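Local coordinates for putative exonuclease (Eubacterium rectale, PDB 3L0A), which binds a zinc ion through four cysteines and is probably a hydrolase, perhaps a nuclease, of the PDDEXK-like superfamily, at residues 16-27 and 221-232. Sequence-based numbering, arbitrary orientation.
Sequences KEYMSVSGYKDF and VEMNMPRILRVK
Lys232 NZ donates a weak hydrogen bond to Lys16 O, 3.1 Å away. The contact joins the end of helix 12-17, the short strand 19-20 and helix 21-28 to the C-terminal half of helix 211-232 in the PDDEXK-like domain. Helix 21-27 and helix 221-232 cross almost at right angles (83°). The Lys232 chain is extended from CG outward and reaches past Met19, whose CE lies 3.8 Å from NZ. Met19 CE also rests on Ile228 CG2. The Met19 backbone hydrogen-bonds to Lys127 and Lys129 of strand 126-136, so the patch continues onto the mixed sheet, where Trp128 touches both Met19 and Met225, two selenomethionines.

Tyr24 is a knob in a hole formed by Val221, Asn224, Met225 and Ile228. Its CG lies anti to the backbone N (chi1 168°), and the ring extends to helix 221-232. Val221 CG2 covers one ring face, and Met225 SE stands at the edge in a Met-aromatic contact, 5.4 Å from the centroid. Ile228 CD1 presses closely on Tyr24 CD1, at 3.4 Å.

Ile228 CG2 lies over one face of the Phe27 ring. Phe27 also touches Met41 and Leu44 of helix 37-45, and its side chain is about 10 Å from the zinc. Phe27 CE1 meets Val231 CG1 at 4.1 Å.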
loop_
_atom_site.group_PDB
_atom_site.type_symbol
_atom_site.label_atom_id
_atom_site.label_comp_id
_atom_site.label_asym_id
_atom_site.label_seq_id
_atom_site.Cartn_x
_atom_site.Cartn_y
_atom_site.Cartn_z
ATOM N N LYS A 16 -24.761 3.146 28.718
ATOM C CA LYS A 16 -26.200 3.172 28.535
ATOM C C LYS A 16 -26.758 4.491 29.057
ATOM O O LYS A 16 -27.577 5.122 28.396
ATOM C CB LYS A 16 -26.863 1.961 29.213
ATOM C CG LYS A 16 -26.656 0.628 28.431
ATOM C CD LYS A 16 -27.660 -0.505 28.815
ATOM C CE LYS A 16 -27.835 -1.496 27.644
ATOM N NZ LYS A 16 -28.203 -2.901 28.033
ATOM N N GLU A 17 -26.300 4.916 30.231
ATOM C CA GLU A 17 -26.772 6.173 30.855
ATOM C C GLU A 17 -26.213 7.458 30.184
ATOM O O GLU A 17 -26.852 8.512 30.205
ATOM C CB GLU A 17 -26.470 6.181 32.374
ATOM C CG GLU A 17 -27.463 7.006 33.209
ATOM C CD GLU A 17 -27.255 6.856 34.727
ATOM O OE1 GLU A 17 -27.330 5.705 35.230
ATOM O OE2 GLU A 17 -27.029 7.892 35.420
ATOM N N TYR A 18 -25.034 7.378 29.583
ATOM C CA TYR A 18 -24.418 8.567 29.030
ATOM C C TYR A 18 -24.025 8.403 27.558
ATOM O O TYR A 18 -23.237 7.523 27.231
ATOM C CB TYR A 18 -23.186 8.923 29.869
ATOM C CG TYR A 18 -23.463 9.324 31.332
ATOM C CD1 TYR A 18 -23.901 10.613 31.667
ATOM C CD2 TYR A 18 -23.232 8.436 32.374
ATOM C CE1 TYR A 18 -24.136 10.987 33.008
ATOM C CE2 TYR A 18 -23.461 8.805 33.709
ATOM C CZ TYR A 18 -23.914 10.077 34.016
ATOM O OH TYR A 18 -24.127 10.417 35.330
HETATM N N MSE A 19 -24.564 9.252 26.677
HETATM C CA MSE A 19 -24.025 9.394 25.316
HETATM C C MSE A 19 -22.595 9.932 25.455
HETATM O O MSE A 19 -22.268 10.610 26.432
HETATM C CB MSE A 19 -24.878 10.366 24.492
HETATM C CG MSE A 19 -24.410 10.646 23.060
HETATM SE SE MSE A 19 -24.390 9.111 21.931
HETATM C CE MSE A 19 -26.076 8.354 22.482
ATOM N N SER A 20 -21.748 9.612 24.493
ATOM C CA SER A 20 -20.387 10.050 24.526
ATOM C C SER A 20 -19.979 10.384 23.110
ATOM O O SER A 20 -20.676 10.029 22.144
ATOM C CB SER A 20 -19.469 8.949 25.086
ATOM O OG SER A 20 -19.023 8.037 24.080
ATOM N N VAL A 21 -18.856 11.075 22.971
ATOM C CA VAL A 21 -18.403 11.408 21.638
ATOM C C VAL A 21 -18.189 10.123 20.857
ATOM O O VAL A 21 -18.512 10.047 19.677
ATOM C CB VAL A 21 -17.108 12.208 21.656
ATOM C CG1 VAL A 21 -16.411 12.131 20.247
ATOM C CG2 VAL A 21 -17.396 13.632 22.076
ATOM N N SER A 22 -17.619 9.119 21.526
ATOM C CA SER A 22 -17.340 7.823 20.882
ATOM C C SER A 22 -18.636 7.099 20.552
ATOM O O SER A 22 -18.792 6.631 19.442
ATOM C CB SER A 22 -16.431 6.920 21.740
ATOM O OG SER A 22 -15.920 5.822 20.960
ATOM N N GLY A 23 -19.558 7.028 21.507
ATOM C CA GLY A 23 -20.938 6.562 21.236
ATOM C C GLY A 23 -21.605 7.186 20.009
ATOM O O GLY A 23 -22.199 6.504 19.181
ATOM N N TYR A 24 -21.523 8.494 19.897
ATOM C CA TYR A 24 -22.172 9.186 18.814
ATOM C C TYR A 24 -21.613 8.731 17.480
ATOM O O TYR A 24 -22.368 8.391 16.585
ATOM C CB TYR A 24 -21.961 10.683 18.976
ATOM C CG TYR A 24 -22.337 11.493 17.770
ATOM C CD1 TYR A 24 -23.657 11.850 17.541
ATOM C CD2 TYR A 24 -21.369 11.910 16.863
ATOM C CE1 TYR A 24 -24.006 12.578 16.441
ATOM C CE2 TYR A 24 -21.712 12.648 15.743
ATOM C CZ TYR A 24 -23.039 12.979 15.537
ATOM O OH TYR A 24 -23.388 13.740 14.447
ATOM N N LYS A 25 -20.282 8.730 17.349
ATOM C CA LYS A 25 -19.645 8.318 16.121
ATOM C C LYS A 25 -19.996 6.861 15.706
ATOM O O LYS A 25 -20.114 6.585 14.506
ATOM C CB LYS A 25 -18.116 8.505 16.206
ATOM C CG LYS A 25 -17.604 9.962 16.234
ATOM C CD LYS A 25 -16.097 9.982 16.467
ATOM C CE LYS A 25 -15.456 11.344 16.209
ATOM N NZ LYS A 25 -13.940 11.233 16.070
ATOM N N ASP A 26 -20.167 5.945 16.671
ATOM C CA ASP A 26 -20.603 4.568 16.346
ATOM C C ASP A 26 -21.858 4.651 15.469
ATOM O O ASP A 26 -21.927 4.075 14.369
ATOM C CB ASP A 26 -20.908 3.731 17.601
ATOM C CG ASP A 26 -19.657 3.386 18.449
ATOM O OD1 ASP A 26 -18.504 3.330 17.897
ATOM O OD2 ASP A 26 -19.850 3.160 19.689
ATOM N N PHE A 27 -22.827 5.433 15.933
ATOM C CA PHE A 27 -24.037 5.637 15.172
ATOM C C PHE A 27 -23.835 6.525 13.962
ATOM O O PHE A 27 -24.229 6.129 12.864
ATOM C CB PHE A 27 -25.149 6.171 16.061
ATOM C CG PHE A 27 -25.657 5.168 17.040
ATOM C CD1 PHE A 27 -26.610 4.232 16.655
ATOM C CD2 PHE A 27 -25.172 5.132 18.333
ATOM C CE1 PHE A 27 -27.098 3.282 17.571
ATOM C CE2 PHE A 27 -25.650 4.212 19.253
ATOM C CZ PHE A 27 -26.611 3.280 18.874
ATOM N N VAL A 221 -24.330 17.416 14.970
ATOM C CA VAL A 221 -24.686 16.552 16.099
ATOM C C VAL A 221 -26.159 16.703 16.421
ATOM O O VAL A 221 -26.880 15.702 16.516
ATOM C CB VAL A 221 -23.850 16.866 17.356
ATOM C CG1 VAL A 221 -24.349 16.063 18.537
ATOM C CG2 VAL A 221 -22.397 16.567 17.087
ATOM N N GLU A 222 -26.593 17.957 16.553
ATOM C CA GLU A 222 -28.004 18.280 16.777
ATOM C C GLU A 222 -28.940 17.668 15.747
ATOM O O GLU A 222 -30.003 17.180 16.125
ATOM C CB GLU A 222 -28.229 19.807 16.812
ATOM C CG GLU A 222 -29.641 20.255 17.292
ATOM C CD GLU A 222 -29.778 21.779 17.417
ATOM O OE1 GLU A 222 -28.834 22.489 16.984
ATOM O OE2 GLU A 222 -30.823 22.268 17.958
HETATM N N MSE A 223 -28.563 17.695 14.463
HETATM C CA MSE A 223 -29.455 17.181 13.389
HETATM C C MSE A 223 -29.609 15.665 13.439
HETATM O O MSE A 223 -30.659 15.139 13.092
HETATM C CB MSE A 223 -28.980 17.572 11.971
HETATM C CG MSE A 223 -29.001 19.065 11.623
HETATM SE SE MSE A 223 -30.665 20.064 11.953
HETATM C CE MSE A 223 -30.344 20.878 13.720
ATOM N N ASN A 224 -28.541 14.973 13.842
ATOM C CA ASN A 224 -28.506 13.508 13.860
ATOM C C ASN A 224 -29.004 12.875 15.148
ATOM O O ASN A 224 -29.383 11.707 15.129
ATOM C CB ASN A 224 -27.098 13.020 13.610
ATOM C CG ASN A 224 -26.674 13.206 12.179
ATOM O OD1 ASN A 224 -25.697 13.882 11.898
ATOM N ND2 ASN A 224 -27.423 12.627 11.265
HETATM N N MSE A 225 -29.008 13.612 16.259
HETATM C CA MSE A 225 -29.305 12.976 17.544
HETATM C C MSE A 225 -30.721 12.382 17.645
HETATM O O MSE A 225 -30.881 11.334 18.280
HETATM C CB MSE A 225 -29.054 13.922 18.738
HETATM C CG MSE A 225 -27.619 14.003 19.180
HETATM SE SE MSE A 225 -27.032 12.331 19.850
HETATM C CE MSE A 225 -28.068 12.268 21.449
ATOM N N PRO A 226 -31.758 13.057 17.075
ATOM C CA PRO A 226 -33.096 12.445 17.209
ATOM C C PRO A 226 -33.147 11.007 16.650
ATOM O O PRO A 226 -33.615 10.098 17.329
ATOM C CB PRO A 226 -34.023 13.408 16.428
ATOM C CG PRO A 226 -33.293 14.742 16.404
ATOM C CD PRO A 226 -31.812 14.397 16.443
ATOM N N ARG A 227 -32.626 10.802 15.449
ATOM C CA ARG A 227 -32.576 9.453 14.886
ATOM C C ARG A 227 -31.799 8.473 15.780
ATOM O O ARG A 227 -32.254 7.339 15.993
ATOM C CB ARG A 227 -31.933 9.471 13.499
ATOM C CG ARG A 227 -31.613 8.080 12.934
ATOM C CD ARG A 227 -32.867 7.131 12.842
ATOM N NE ARG A 227 -32.498 5.828 12.261
ATOM C CZ ARG A 227 -33.342 4.874 11.850
ATOM N NH1 ARG A 227 -34.657 5.028 11.944
ATOM N NH2 ARG A 227 -32.857 3.750 11.333
ATOM N N ILE A 228 -30.628 8.909 16.269
ATOM C CA ILE A 228 -29.839 8.152 17.250
ATOM C C ILE A 228 -30.723 7.807 18.463
ATOM O O ILE A 228 -30.892 6.640 18.799
ATOM C CB ILE A 228 -28.526 8.924 17.716
ATOM C CG1 ILE A 228 -27.521 9.064 16.566
ATOM C CG2 ILE A 228 -27.840 8.242 18.941
ATOM C CD1 ILE A 228 -26.549 10.251 16.727
ATOM N N LEU A 229 -31.311 8.805 19.107
ATOM C CA LEU A 229 -32.128 8.524 20.296
ATOM C C LEU A 229 -33.237 7.496 20.044
ATOM O O LEU A 229 -33.514 6.642 20.897
ATOM C CB LEU A 229 -32.708 9.817 20.891
ATOM C CG LEU A 229 -31.663 10.594 21.693
ATOM C CD1 LEU A 229 -32.089 12.057 21.889
ATOM C CD2 LEU A 229 -31.423 9.862 23.024
ATOM N N ARG A 230 -33.858 7.554 18.873
ATOM C CA ARG A 230 -34.906 6.593 18.498
ATOM C C ARG A 230 -34.324 5.181 18.509
ATOM O O ARG A 230 -34.877 4.264 19.113
ATOM C CB ARG A 230 -35.504 6.927 17.113
ATOM C CG ARG A 230 -36.714 7.897 17.136
ATOM C CD ARG A 230 -36.897 8.704 15.820
ATOM N NE ARG A 230 -37.177 7.885 14.632
ATOM C CZ ARG A 230 -36.766 8.194 13.403
ATOM N NH1 ARG A 230 -36.054 9.296 13.194
ATOM N NH2 ARG A 230 -37.057 7.400 12.386
ATOM N N VAL A 231 -33.172 5.010 17.852
ATOM C CA VAL A 231 -32.556 3.676 17.756
ATOM C C VAL A 231 -32.108 3.078 19.134
ATOM O O VAL A 231 -32.419 1.924 19.449
ATOM C CB VAL A 231 -31.390 3.645 16.748
ATOM C CG1 VAL A 231 -30.940 2.222 16.546
ATOM C CG2 VAL A 231 -31.794 4.255 15.409
ATOM N N LYS A 232 -31.403 3.864 19.948
ATOM C CA LYS A 232 -30.947 3.421 21.275
ATOM C C LYS A 232 -32.090 3.053 22.211
ATOM O O LYS A 232 -31.894 2.260 23.119
ATOM C CB LYS A 232 -30.077 4.507 21.924
ATOM C CG LYS A 232 -29.531 4.209 23.347
ATOM C CD LYS A 232 -28.546 5.331 23.770
ATOM C CE LYS A 232 -27.862 5.139 25.148
ATOM N NZ LYS A 232 -27.070 6.380 25.573
#